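Local coordinates for molybdopterin-guanine dinucleotide biosynthesis protein A (MobA) (Archaeoglobus fulgidus, PDB 3NGW) that probably transfers GMP from GTP to the molybdenum cofactor, yielding its guanine dinucleotide form, at residues K2-V7 against R81-C86; S72-H77 against R140-G145; E102-E107 against P125-Y130; G112-I117 against A131-D136. One frame throughout, in Å; residues are numbered along the deposited sequence.

How the interactions relate
Three of the contacts involve the central mixed sheet and one joins two helices; their centres are 10 to 19 Å apart, and all fall in the MobA-like nucleotidyltransferase family region of the GT-A clan. Interaction 1 ties strand 2-6 to the end of helix 72-83, whose earlier part packs on helix 135-143 in interaction 2. Interaction 3 sets helix 98-111 on strand 129-130, and interaction 4 joins the start of neighbouring strand 115-119 to the turn into helix 135-143. Along the chain, interactions 1 and 2 cross, as do 3 and 4, and the latter two lie inside the loop closed by interaction 2. An Arg81-Asp136 salt bridge links interactions 1 and 4 directly.

Interaction 1: residues K2-V7 against R81-C86; sequences KVAVLV and RHFGSC
Lys2 and Cys86 bring the two backbones within 4.7 Å, CA to CA, where the start of strand 2-6 meets the chain as it leaves helix 72-83 and enters strand 86-90. The Lys2 side chain reaches from the strand toward the turn, and its aliphatic part lies over one face of the Phe83 ring. CD sits 3.6 Å above the ring plane, offset toward the rim, in a CH-pi contact, while CG comes 3.7 Å from Phe83 CE2. The two side chains run antiparallel past one another. The Lys2 chain bends at chi3 (-71°), which lifts CE away from the ring face, and the ammonium meets two carbonyls. NZ donates to Phe83 O at 2.8 Å, with a C=O...N angle of 153°, and more weakly to Ser85 O at 3.0 Å. Its attraction to the ring itself is at most weak. In this alpha/beta fold the helix precedes a strand parallel to 2-6, and Lys2 bridges the helix-to-strand connection; its positive charge near the C-terminal end of helix 72-83 would suit the helix dipole. Gly84, with positive phi (87°), turns the chain between the two acceptor residues. The Ser85 hydroxyl hydrogen-bonds to Glu109 and, weakly, to Tyr105. Nearer the sheet, Val3 O lies at the edge of the Phe83 ring, in its plane, 3.9 Å from CZ. Ala4 CB packs 3.9 Å from Cys86 SG, and Lys2 O lies 3.3 Å from Cys86 CB. Backbone hydrogen bonds of Lys2 and Ala4 with Val87 pair strand 2-6 with strand 86-90.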
loop_
_atom_site.group_PDB
_atom_site.type_symbol
_atom_site.label_atom_id
_atom_site.label_comp_id
_atom_site.label_asym_id
_atom_site.label_seq_id
_atom_site.Cartn_x
_atom_site.Cartn_y
_atom_site.Cartn_z
ATOM N N LYS A 2 0.972 8.150 -9.840
ATOM C CA LYS A 2 0.565 6.747 -9.902
ATOM C C LYS A 2 0.485 6.149 -8.485
ATOM O O LYS A 2 1.398 6.318 -7.673
ATOM C CB LYS A 2 1.561 5.943 -10.745
ATOM C CG LYS A 2 1.259 5.944 -12.236
ATOM C CD LYS A 2 2.428 5.399 -13.046
ATOM C CE LYS A 2 3.594 6.382 -13.043
ATOM N NZ LYS A 2 4.826 5.765 -13.594
ATOM N N VAL A 3 -0.610 5.443 -8.211
ATOM C CA VAL A 3 -0.857 4.821 -6.918
ATOM C C VAL A 3 -1.169 3.333 -7.052
ATOM O O VAL A 3 -2.026 2.937 -7.848
ATOM C CB VAL A 3 -2.052 5.504 -6.205
ATOM C CG1 VAL A 3 -2.278 4.885 -4.839
ATOM C CG2 VAL A 3 -1.798 7.004 -6.072
ATOM N N ALA A 4 -0.464 2.509 -6.280
ATOM C CA ALA A 4 -0.686 1.062 -6.291
ATOM C C ALA A 4 -1.229 0.672 -4.920
ATOM O O ALA A 4 -0.510 0.731 -3.931
ATOM C CB ALA A 4 0.632 0.325 -6.563
ATOM N N VAL A 5 -2.495 0.274 -4.860
ATOM C CA VAL A 5 -3.109 -0.112 -3.594
ATOM C C VAL A 5 -3.035 -1.628 -3.409
ATOM O O VAL A 5 -3.547 -2.388 -4.232
ATOM C CB VAL A 5 -4.583 0.357 -3.539
ATOM C CG1 VAL A 5 -5.176 0.097 -2.149
ATOM C CG2 VAL A 5 -4.659 1.855 -3.869
ATOM N N LEU A 6 -2.372 -2.061 -2.340
ATOM C CA LEU A 6 -2.220 -3.484 -2.055
ATOM C C LEU A 6 -3.460 -3.982 -1.309
ATOM O O LEU A 6 -3.655 -3.648 -0.140
ATOM C CB LEU A 6 -0.958 -3.715 -1.211
ATOM C CG LEU A 6 0.369 -3.175 -1.754
ATOM C CD1 LEU A 6 1.476 -3.447 -0.751
ATOM C CD2 LEU A 6 0.702 -3.820 -3.087
ATOM N N VAL A 7 -4.289 -4.783 -1.981
ATOM C CA VAL A 7 -5.524 -5.294 -1.380
ATOM C C VAL A 7 -5.598 -6.816 -1.290
ATOM O O VAL A 7 -6.669 -7.377 -1.056
ATOM C CB VAL A 7 -6.776 -4.805 -2.167
ATOM C CG1 VAL A 7 -6.692 -3.304 -2.404
ATOM C CG2 VAL A 7 -6.905 -5.556 -3.486
ATOM N N ARG A 81 6.173 -3.377 -12.366
ATOM C CA ARG A 81 6.224 -3.992 -13.694
ATOM C C ARG A 81 5.025 -3.573 -14.550
ATOM O O ARG A 81 5.071 -3.649 -15.775
ATOM C CB ARG A 81 6.255 -5.525 -13.583
ATOM C CG ARG A 81 7.481 -6.093 -12.891
ATOM C CD ARG A 81 8.773 -5.691 -13.582
ATOM N NE ARG A 81 9.939 -6.342 -12.976
ATOM C CZ ARG A 81 11.199 -5.954 -13.158
ATOM N NH1 ARG A 81 11.479 -4.909 -13.929
ATOM N NH2 ARG A 81 12.188 -6.612 -12.574
ATOM N N HIS A 82 3.958 -3.127 -13.900
ATOM C CA HIS A 82 2.757 -2.701 -14.604
ATOM C C HIS A 82 2.842 -1.300 -15.198
ATOM O O HIS A 82 2.563 -1.111 -16.379
ATOM C CB HIS A 82 1.547 -2.763 -13.674
ATOM C CG HIS A 82 0.282 -2.293 -14.314
ATOM N ND1 HIS A 82 -0.334 -2.983 -15.340
ATOM C CD2 HIS A 82 -0.452 -1.173 -14.123
ATOM C CE1 HIS A 82 -1.388 -2.307 -15.750
ATOM N NE2 HIS A 82 -1.483 -1.203 -15.027
ATOM N N PHE A 83 3.205 -0.314 -14.382
ATOM C CA PHE A 83 3.288 1.045 -14.885
ATOM C C PHE A 83 4.435 1.905 -14.363
ATOM O O PHE A 83 4.405 3.127 -14.492
ATOM C CB PHE A 83 1.943 1.771 -14.688
ATOM C CG PHE A 83 1.490 1.898 -13.248
ATOM C CD1 PHE A 83 2.289 1.478 -12.194
ATOM C CD2 PHE A 83 0.244 2.460 -12.956
ATOM C CE1 PHE A 83 1.855 1.618 -10.873
ATOM C CE2 PHE A 83 -0.197 2.604 -11.636
ATOM C CZ PHE A 83 0.608 2.180 -10.598
ATOM N N GLY A 84 5.453 1.271 -13.790
ATOM C CA GLY A 84 6.603 2.009 -13.296
ATOM C C GLY A 84 6.539 2.545 -11.875
ATOM O O GLY A 84 5.930 1.934 -10.996
ATOM N N SER A 85 7.180 3.694 -11.661
ATOM C CA SER A 85 7.229 4.339 -10.353
ATOM C C SER A 85 5.832 4.674 -9.866
ATOM O O SER A 85 4.941 4.999 -10.655
ATOM C CB SER A 85 8.077 5.618 -10.409
ATOM O OG SER A 85 7.402 6.679 -11.074
ATOM N N CYS A 86 5.648 4.594 -8.556
ATOM C CA CYS A 86 4.357 4.875 -7.949
ATOM C C CYS A 86 4.544 4.942 -6.456
ATOM O O CYS A 86 5.637 4.713 -5.953
ATOM C CB CYS A 86 3.385 3.738 -8.247
ATOM S SG CYS A 86 3.949 2.132 -7.590
#

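Interaction 2: residues S72-H77 against R140-G145; sequences SIAGIH and RAILQG
The imidazole of His77 is met by the CD1 methyl of Ile142, which approaches it obliquely and lies 3.7 Å from His77 CG. The same methyl is 3.5 Å from His77 CB, so it touches the base of the ring more than its far end. His77 CG is anti to the backbone N (chi1 172°), and ND1 makes a hydrogen bond with Asp65 OD1, which helps to set how the ring is turned. This is helix-on-helix packing: Ile142, near the end of helix 135-143, fills a dent on helix 72-83 between Ile73 and Ala74 and, one turn on, His77. The extended chi2 of Ile142 (174°) drives CD1 inward, to 3.4 Å from Ala74 CA and 3.6 Å from Ile73 O. Farther back, Ile142 CG1 packs against Ile73 CG2 at 3.7 Å. Ala141 CB makes a looser contact with Ile73 CD1, at 4.5 Å. No hydrogen bond joins the two segments. Just after the contact, Gly145 ends helix 135-143 in a Schellman motif. Leu138, one turn earlier in that helix, extends the apolar seam to Ile73 and Ile76.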
loop_
_atom_site.group_PDB
_atom_site.type_symbol
_atom_site.label_atom_id
_atom_site.label_comp_id
_atom_site.label_asym_id
_atom_site.label_seq_id
_atom_site.Cartn_x
_atom_site.Cartn_y
_atom_site.Cartn_z
ATOM N N SER A 72 3.645 -8.846 0.205
ATOM C CA SER A 72 3.748 -7.438 -0.148
ATOM C C SER A 72 4.779 -7.154 -1.238
ATOM O O SER A 72 4.513 -6.394 -2.168
ATOM C CB SER A 72 4.072 -6.623 1.100
ATOM O OG SER A 72 3.063 -6.802 2.074
ATOM N N ILE A 73 5.957 -7.760 -1.111
ATOM C CA ILE A 73 7.029 -7.586 -2.088
ATOM C C ILE A 73 6.559 -7.956 -3.501
ATOM O O ILE A 73 6.945 -7.319 -4.479
ATOM C CB ILE A 73 8.246 -8.471 -1.750
ATOM C CG1 ILE A 73 8.772 -8.149 -0.354
ATOM C CG2 ILE A 73 9.348 -8.240 -2.762
ATOM C CD1 ILE A 73 9.920 -9.065 0.080
ATOM N N ALA A 74 5.731 -8.990 -3.601
ATOM C CA ALA A 74 5.229 -9.435 -4.892
ATOM C C ALA A 74 4.204 -8.452 -5.436
ATOM O O ALA A 74 4.056 -8.299 -6.650
ATOM C CB ALA A 74 4.608 -10.817 -4.758
ATOM N N GLY A 75 3.498 -7.794 -4.520
ATOM C CA GLY A 75 2.486 -6.830 -4.899
ATOM C C GLY A 75 3.115 -5.542 -5.388
ATOM O O GLY A 75 2.658 -4.969 -6.371
ATOM N N ILE A 76 4.157 -5.083 -4.698
ATOM C CA ILE A 76 4.849 -3.862 -5.088
ATOM C C ILE A 76 5.528 -4.104 -6.432
ATOM O O ILE A 76 5.407 -3.299 -7.361
ATOM C CB ILE A 76 5.903 -3.465 -4.032
ATOM C CG1 ILE A 76 5.200 -3.078 -2.731
ATOM C CG2 ILE A 76 6.750 -2.299 -4.530
ATOM C CD1 ILE A 76 6.150 -2.899 -1.549
ATOM N N HIS A 77 6.226 -5.232 -6.533
ATOM C CA HIS A 77 6.913 -5.615 -7.762
ATOM C C HIS A 77 5.939 -5.614 -8.933
ATOM O O HIS A 77 6.245 -5.096 -10.003
ATOM C CB HIS A 77 7.532 -7.012 -7.601
ATOM C CG HIS A 77 8.098 -7.580 -8.868
ATOM N ND1 HIS A 77 7.415 -8.488 -9.648
ATOM C CD2 HIS A 77 9.276 -7.351 -9.500
ATOM C CE1 HIS A 77 8.147 -8.796 -10.706
ATOM N NE2 HIS A 77 9.280 -8.119 -10.640
ATOM N N ARG A 140 14.151 -10.354 -7.285
ATOM C CA ARG A 140 15.126 -11.361 -6.891
ATOM C C ARG A 140 14.684 -11.948 -5.558
ATOM O O ARG A 140 14.744 -13.162 -5.351
ATOM C CB ARG A 140 16.524 -10.754 -6.754
ATOM C CG ARG A 140 17.137 -10.342 -8.074
ATOM C CD ARG A 140 18.613 -10.004 -7.930
ATOM N NE ARG A 140 19.122 -9.373 -9.149
ATOM C CZ ARG A 140 19.071 -8.067 -9.397
ATOM N NH1 ARG A 140 18.545 -7.239 -8.504
ATOM N NH2 ARG A 140 19.523 -7.588 -10.550
ATOM N N ALA A 141 14.210 -11.081 -4.666
ATOM C CA ALA A 141 13.748 -11.511 -3.349
ATOM C C ALA A 141 12.575 -12.484 -3.460
ATOM O O ALA A 141 12.498 -13.472 -2.726
ATOM C CB ALA A 141 13.345 -10.297 -2.521
ATOM N N ILE A 142 11.668 -12.186 -4.386
ATOM C CA ILE A 142 10.487 -13.012 -4.635
ATOM C C ILE A 142 10.899 -14.389 -5.164
ATOM O O ILE A 142 10.381 -15.418 -4.727
ATOM C CB ILE A 142 9.547 -12.345 -5.683
ATOM C CG1 ILE A 142 9.070 -10.981 -5.168
ATOM C CG2 ILE A 142 8.361 -13.256 -5.992
ATOM C CD1 ILE A 142 8.247 -10.175 -6.194
ATOM N N LEU A 143 11.830 -14.406 -6.108
ATOM C CA LEU A 143 12.273 -15.661 -6.684
ATOM C C LEU A 143 13.108 -16.472 -5.684
ATOM O O LEU A 143 13.112 -17.701 -5.730
ATOM C CB LEU A 143 13.054 -15.395 -7.978
ATOM C CG LEU A 143 12.267 -14.686 -9.099
ATOM C CD1 LEU A 143 13.143 -14.542 -10.332
ATOM C CD2 LEU A 143 11.005 -15.474 -9.458
ATOM N N GLN A 144 13.793 -15.783 -4.771
ATOM C CA GLN A 144 14.608 -16.456 -3.764
ATOM C C GLN A 144 13.777 -16.914 -2.570
ATOM O O GLN A 144 14.301 -17.554 -1.662
ATOM C CB GLN A 144 15.726 -15.533 -3.267
ATOM C CG GLN A 144 16.759 -15.212 -4.324
ATOM C CD GLN A 144 17.750 -14.154 -3.892
ATOM O OE1 GLN A 144 18.589 -13.731 -4.682
ATOM N NE2 GLN A 144 17.663 -13.725 -2.639
ATOM N N GLY A 145 12.489 -16.584 -2.564
ATOM C CA GLY A 145 11.634 -16.975 -1.457
ATOM C C GLY A 145 11.864 -16.144 -0.204
ATOM O O GLY A 145 11.789 -16.656 0.913
#

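Interaction 3: residues E102-E107 against P125-Y130; sequences EHLYKE and PLLAYY
Tyr105 and Tyr129 both have CG anti to the backbone N (chi1 -167° and 164°), and this brings their rings together between helix 98-111 and the sheet. They form an offset edge-to-face pair, the edge of Tyr129 toward the face of Tyr105, with planes at 71° and centroids 5.7 Å apart. The nearest atoms are Tyr105 CD1 and Tyr129 CD1, at 3.7 Å, and Tyr105 CD1 lies in the plane of the Tyr129 ring. The Tyr129 hydroxyl hydrogen-bonds to Glu109 of helix 98-111, one turn beyond Tyr105. Beside the rings, Leu104 CD1 reaches the backbone of the other segment, 3.7 Å from Leu127 O, and packs 3.9 Å from Leu127 CD1; the two leucine side chains cross at about a right angle. Leu104 O lies 3.7 Å from Tyr129 CB, a mark of how closely the helix backbone lies to the strand. Within segment 125-130, Tyr130 OH donates to Pro125 O at 2.8 Å, tying strand to loop across the corner at Ala128. Strand 129-130 lies between strands 86-90 and 115-119, with helix 98-111 packed on Tyr129 and helix 72-83 meeting Tyr130 through Ile76 and Leu80.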
loop_
_atom_site.group_PDB
_atom_site.type_symbol
_atom_site.label_atom_id
_atom_site.label_comp_id
_atom_site.label_asym_id
_atom_site.label_seq_id
_atom_site.Cartn_x
_atom_site.Cartn_y
_atom_site.Cartn_z
ATOM N N GLU A 102 0.735 12.423 -2.158
ATOM C CA GLU A 102 1.193 13.368 -3.164
ATOM C C GLU A 102 2.607 13.837 -2.799
ATOM O O GLU A 102 3.502 13.877 -3.643
ATOM C CB GLU A 102 0.229 14.557 -3.233
ATOM C CG GLU A 102 0.025 15.094 -4.638
ATOM C CD GLU A 102 -1.343 14.759 -5.216
ATOM O OE1 GLU A 102 -1.430 14.551 -6.450
ATOM O OE2 GLU A 102 -2.332 14.723 -4.444
ATOM N N HIS A 103 2.811 14.175 -1.532
ATOM C CA HIS A 103 4.120 14.626 -1.084
ATOM C C HIS A 103 5.177 13.538 -1.295
ATOM O O HIS A 103 6.222 13.789 -1.894
ATOM C CB HIS A 103 4.063 15.019 0.392
ATOM C CG HIS A 103 5.352 15.563 0.924
ATOM N ND1 HIS A 103 5.931 16.718 0.441
ATOM C CD2 HIS A 103 6.181 15.104 1.891
ATOM C CE1 HIS A 103 7.060 16.945 1.086
ATOM N NE2 HIS A 103 7.236 15.979 1.972
ATOM N N LEU A 104 4.895 12.328 -0.810
ATOM C CA LEU A 104 5.827 11.213 -0.947
ATOM C C LEU A 104 6.260 10.975 -2.391
ATOM O O LEU A 104 7.446 10.771 -2.658
ATOM C CB LEU A 104 5.209 9.932 -0.369
ATOM C CG LEU A 104 5.044 9.910 1.156
ATOM C CD1 LEU A 104 4.405 8.606 1.610
ATOM C CD2 LEU A 104 6.419 10.089 1.810
ATOM N N TYR A 105 5.304 11.010 -3.317
ATOM C CA TYR A 105 5.588 10.789 -4.735
ATOM C C TYR A 105 6.503 11.861 -5.302
ATOM O O TYR A 105 7.526 11.565 -5.925
ATOM C CB TYR A 105 4.297 10.781 -5.546
ATOM C CG TYR A 105 4.483 10.259 -6.946
ATOM C CD1 TYR A 105 4.733 8.911 -7.172
ATOM C CD2 TYR A 105 4.417 11.112 -8.049
ATOM C CE1 TYR A 105 4.913 8.418 -8.459
ATOM C CE2 TYR A 105 4.597 10.631 -9.350
ATOM C CZ TYR A 105 4.845 9.279 -9.546
ATOM O OH TYR A 105 5.027 8.774 -10.817
ATOM N N LYS A 106 6.120 13.113 -5.087
ATOM C CA LYS A 106 6.890 14.250 -5.577
ATOM C C LYS A 106 8.307 14.194 -5.017
ATOM O O LYS A 106 9.280 14.247 -5.766
ATOM C CB LYS A 106 6.207 15.557 -5.156
ATOM C CG LYS A 106 6.799 16.801 -5.787
ATOM C CD LYS A 106 6.186 18.065 -5.191
ATOM C CE LYS A 106 6.615 18.258 -3.731
ATOM N NZ LYS A 106 6.103 19.536 -3.147
ATOM N N GLU A 107 8.412 14.079 -3.696
ATOM C CA GLU A 107 9.710 14.018 -3.041
ATOM C C GLU A 107 10.496 12.806 -3.501
ATOM O O GLU A 107 11.714 12.870 -3.669
ATOM C CB GLU A 107 9.547 13.972 -1.521
ATOM C CG GLU A 107 9.265 15.326 -0.888
ATOM C CD GLU A 107 10.372 16.334 -1.163
ATOM O OE1 GLU A 107 11.525 16.087 -0.753
ATOM O OE2 GLU A 107 10.083 17.373 -1.792
ATOM N N PRO A 125 7.070 0.446 5.007
ATOM C CA PRO A 125 7.199 0.125 3.581
ATOM C C PRO A 125 5.924 0.075 2.741
ATOM O O PRO A 125 5.990 0.225 1.519
ATOM C CB PRO A 125 7.903 -1.231 3.595
ATOM C CG PRO A 125 8.604 -1.267 4.924
ATOM C CD PRO A 125 7.570 -0.667 5.834
ATOM N N LEU A 126 4.779 -0.153 3.380
ATOM C CA LEU A 126 3.525 -0.243 2.648
ATOM C C LEU A 126 2.812 1.099 2.515
ATOM O O LEU A 126 1.610 1.164 2.272
ATOM C CB LEU A 126 2.612 -1.287 3.299
ATOM C CG LEU A 126 3.235 -2.682 3.305
ATOM C CD1 LEU A 126 2.214 -3.709 3.728
ATOM C CD2 LEU A 126 3.759 -3.006 1.908
ATOM N N LEU A 127 3.573 2.172 2.668
ATOM C CA LEU A 127 3.046 3.519 2.526
ATOM C C LEU A 127 4.259 4.359 2.146
ATOM O O LEU A 127 4.718 5.207 2.912
ATOM C CB LEU A 127 2.429 3.992 3.843
ATOM C CG LEU A 127 1.372 5.100 3.779
ATOM C CD1 LEU A 127 2.007 6.457 3.773
ATOM C CD2 LEU A 127 0.516 4.897 2.539
ATOM N N ALA A 128 4.786 4.087 0.952
ATOM C CA ALA A 128 5.966 4.785 0.447
ATOM C C ALA A 128 6.082 4.810 -1.077
ATOM O O ALA A 128 5.325 4.158 -1.793
ATOM C CB ALA A 128 7.218 4.156 1.040
ATOM N N TYR A 129 7.057 5.579 -1.546
ATOM C CA TYR A 129 7.351 5.734 -2.961
ATOM C C TYR A 129 8.385 4.696 -3.409
ATOM O O TYR A 129 9.378 4.451 -2.717
ATOM C CB TYR A 129 7.905 7.140 -3.213
ATOM C CG TYR A 129 8.587 7.300 -4.553
ATOM C CD1 TYR A 129 7.857 7.569 -5.715
ATOM C CD2 TYR A 129 9.961 7.100 -4.674
ATOM C CE1 TYR A 129 8.492 7.626 -6.967
ATOM C CE2 TYR A 129 10.591 7.152 -5.910
ATOM C CZ TYR A 129 9.857 7.411 -7.046
ATOM O OH TYR A 129 10.516 7.428 -8.251
ATOM N N TYR A 130 8.137 4.079 -4.560
ATOM C CA TYR A 130 9.057 3.099 -5.130
ATOM C C TYR A 130 9.236 3.467 -6.599
ATOM O O TYR A 130 8.263 3.762 -7.290
ATOM C CB TYR A 130 8.505 1.657 -5.028
ATOM C CG TYR A 130 8.447 1.078 -3.618
ATOM C CD1 TYR A 130 7.357 1.319 -2.779
ATOM C CD2 TYR A 130 9.507 0.324 -3.107
ATOM C CE1 TYR A 130 7.328 0.827 -1.466
ATOM C CE2 TYR A 130 9.483 -0.164 -1.797
ATOM C CZ TYR A 130 8.396 0.093 -0.987
ATOM O OH TYR A 130 8.394 -0.362 0.313
#

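Interaction 4: residues G112-I117 against A131-D136; sequences GCDALI and AESAAD. With CA (calcium ion), chain B.
Asp114 holds the opposite segment with its main chain and its side chain at once, and its carboxylate accepts the Ser133 hydroxyl through the less common anti lone pair of OD1. That bond, from Ser133 OG to Asp114 OD1, is 2.7 Å long. Asp114 CG is anti to the carbonyl carbon (chi1 -60°), beside the backbone N, which swings the carboxylate toward Ser133. The other oxygen, OD2, accepts from Asn157 N, so both ends of the carboxylate are occupied and its rotation is fixed. From the main chain, Asp114 O accepts Ala131 N at 2.8 Å in a nearly straight bond (173°), the donor tilted 33° from the carbonyl plane. This bond carries the antiparallel pairing of strands 115-119 and 129-130 one step past the strand ends. Beside it, Ala134 CB packs 3.7 Å from Asp114 CB, and Ala131 CB lies 3.5 Å from Cys113 O. Asp136, farther along the second segment, binds a calcium ion through OD2 at 2.8 Å, with three waters also coordinating; its OD1 lies 2.9 Å from the ion and also pairs with Arg81 in a salt bridge. The contact sits at the ends of two adjacent strands, where the chain passes into helix 135-143: strand 115-119 lies between 129-130 and 158-162, and the 3-10 turn 132-134 leads into the helix, whose Ala135 touches Leu80 and Arg81 of helix 72-83.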
loop_
_atom_site.group_PDB
_atom_site.type_symbol
_atom_site.label_atom_id
_atom_site.label_comp_id
_atom_site.label_asym_id
_atom_site.label_seq_id
_atom_site.Cartn_x
_atom_site.Cartn_y
_atom_site.Cartn_z
ATOM N N GLY A 112 15.449 11.108 -6.634
ATOM C CA GLY A 112 16.225 10.188 -7.453
ATOM C C GLY A 112 16.771 9.027 -6.635
ATOM O O GLY A 112 17.983 8.823 -6.542
ATOM N N CYS A 113 15.864 8.256 -6.045
ATOM C CA CYS A 113 16.220 7.117 -5.206
ATOM C C CYS A 113 15.370 5.933 -5.625
ATOM O O CYS A 113 14.395 6.106 -6.344
ATOM C CB CYS A 113 15.906 7.446 -3.753
ATOM S SG CYS A 113 14.171 7.922 -3.538
ATOM N N ASP A 114 15.721 4.731 -5.173
ATOM C CA ASP A 114 14.919 3.567 -5.533
ATOM C C ASP A 114 13.610 3.554 -4.739
ATOM O O ASP A 114 12.586 3.084 -5.225
ATOM C CB ASP A 114 15.689 2.268 -5.301
ATOM C CG ASP A 114 16.951 2.191 -6.123
ATOM O OD1 ASP A 114 16.896 2.468 -7.340
ATOM O OD2 ASP A 114 17.998 1.844 -5.548
ATOM N N ALA A 115 13.641 4.075 -3.521
ATOM C CA ALA A 115 12.443 4.131 -2.690
ATOM C C ALA A 115 12.562 5.206 -1.615
ATOM O O ALA A 115 13.650 5.489 -1.110
ATOM C CB ALA A 115 12.184 2.763 -2.039
ATOM N N LEU A 116 11.429 5.814 -1.291
ATOM C CA LEU A 116 11.349 6.838 -0.260
ATOM C C LEU A 116 10.323 6.278 0.720
ATOM O O LEU A 116 9.131 6.208 0.407
ATOM C CB LEU A 116 10.848 8.165 -0.840
ATOM C CG LEU A 116 10.650 9.275 0.203
ATOM C CD1 LEU A 116 11.999 9.844 0.562
ATOM C CD2 LEU A 116 9.745 10.372 -0.334
ATOM N N ILE A 117 10.794 5.879 1.898
ATOM C CA ILE A 117 9.946 5.254 2.907
ATOM C C ILE A 117 9.867 6.026 4.217
ATOM O O ILE A 117 10.891 6.341 4.826
ATOM C CB ILE A 117 10.463 3.819 3.196
ATOM C CG1 ILE A 117 10.460 3.014 1.892
ATOM C CG2 ILE A 117 9.616 3.149 4.258
ATOM C CD1 ILE A 117 11.087 1.639 2.002
ATOM N N ALA A 131 10.480 3.477 -7.057
ATOM C CA ALA A 131 10.778 3.786 -8.448
ATOM C C ALA A 131 10.971 2.455 -9.159
ATOM O O ALA A 131 11.200 1.433 -8.514
ATOM C CB ALA A 131 12.049 4.625 -8.546
ATOM N N GLU A 132 10.871 2.469 -10.484
ATOM C CA GLU A 132 11.041 1.267 -11.294
ATOM C C GLU A 132 12.392 0.603 -11.070
ATOM O O GLU A 132 12.525 -0.621 -11.161
ATOM C CB GLU A 132 10.909 1.628 -12.772
ATOM C CG GLU A 132 11.163 0.482 -13.724
ATOM C CD GLU A 132 10.935 0.875 -15.172
ATOM O OE1 GLU A 132 9.763 1.093 -15.552
ATOM O OE2 GLU A 132 11.928 0.985 -15.931
ATOM N N SER A 133 13.396 1.422 -10.780
ATOM C CA SER A 133 14.757 0.937 -10.575
ATOM C C SER A 133 14.911 -0.017 -9.388
ATOM O O SER A 133 15.930 -0.703 -9.267
ATOM C CB SER A 133 15.699 2.128 -10.421
ATOM O OG SER A 133 15.232 3.038 -9.435
ATOM N N ALA A 134 13.886 -0.062 -8.538
ATOM C CA ALA A 134 13.861 -0.922 -7.363
ATOM C C ALA A 134 13.250 -2.295 -7.650
ATOM O O ALA A 134 13.364 -3.207 -6.841
ATOM C CB ALA A 134 13.076 -0.238 -6.259
ATOM N N ALA A 135 12.608 -2.441 -8.805
ATOM C CA ALA A 135 11.951 -3.696 -9.169
ATOM C C ALA A 135 12.819 -4.958 -9.246
ATOM O O ALA A 135 12.369 -6.034 -8.853
ATOM C CB ALA A 135 11.195 -3.522 -10.480
ATOM N N ASP A 136 14.041 -4.845 -9.753
ATOM C CA ASP A 136 14.901 -6.014 -9.866
ATOM C C ASP A 136 15.236 -6.641 -8.529
ATOM O O ASP A 136 15.154 -7.855 -8.373
ATOM C CB ASP A 136 16.204 -5.668 -10.591
ATOM C CG ASP A 136 15.988 -5.325 -12.046
ATOM O OD1 ASP A 136 15.168 -6.003 -12.700
ATOM O OD2 ASP A 136 16.645 -4.379 -12.540
HETATM CA CA CA B . 16.109 -4.915 -15.247
HETATM O O HOH W 1 13.820 -3.447 -14.333
HETATM O O HOH W 2 16.499 -7.665 -15.285
HETATM O O HOH W 3 13.740 -5.891 -15.622
#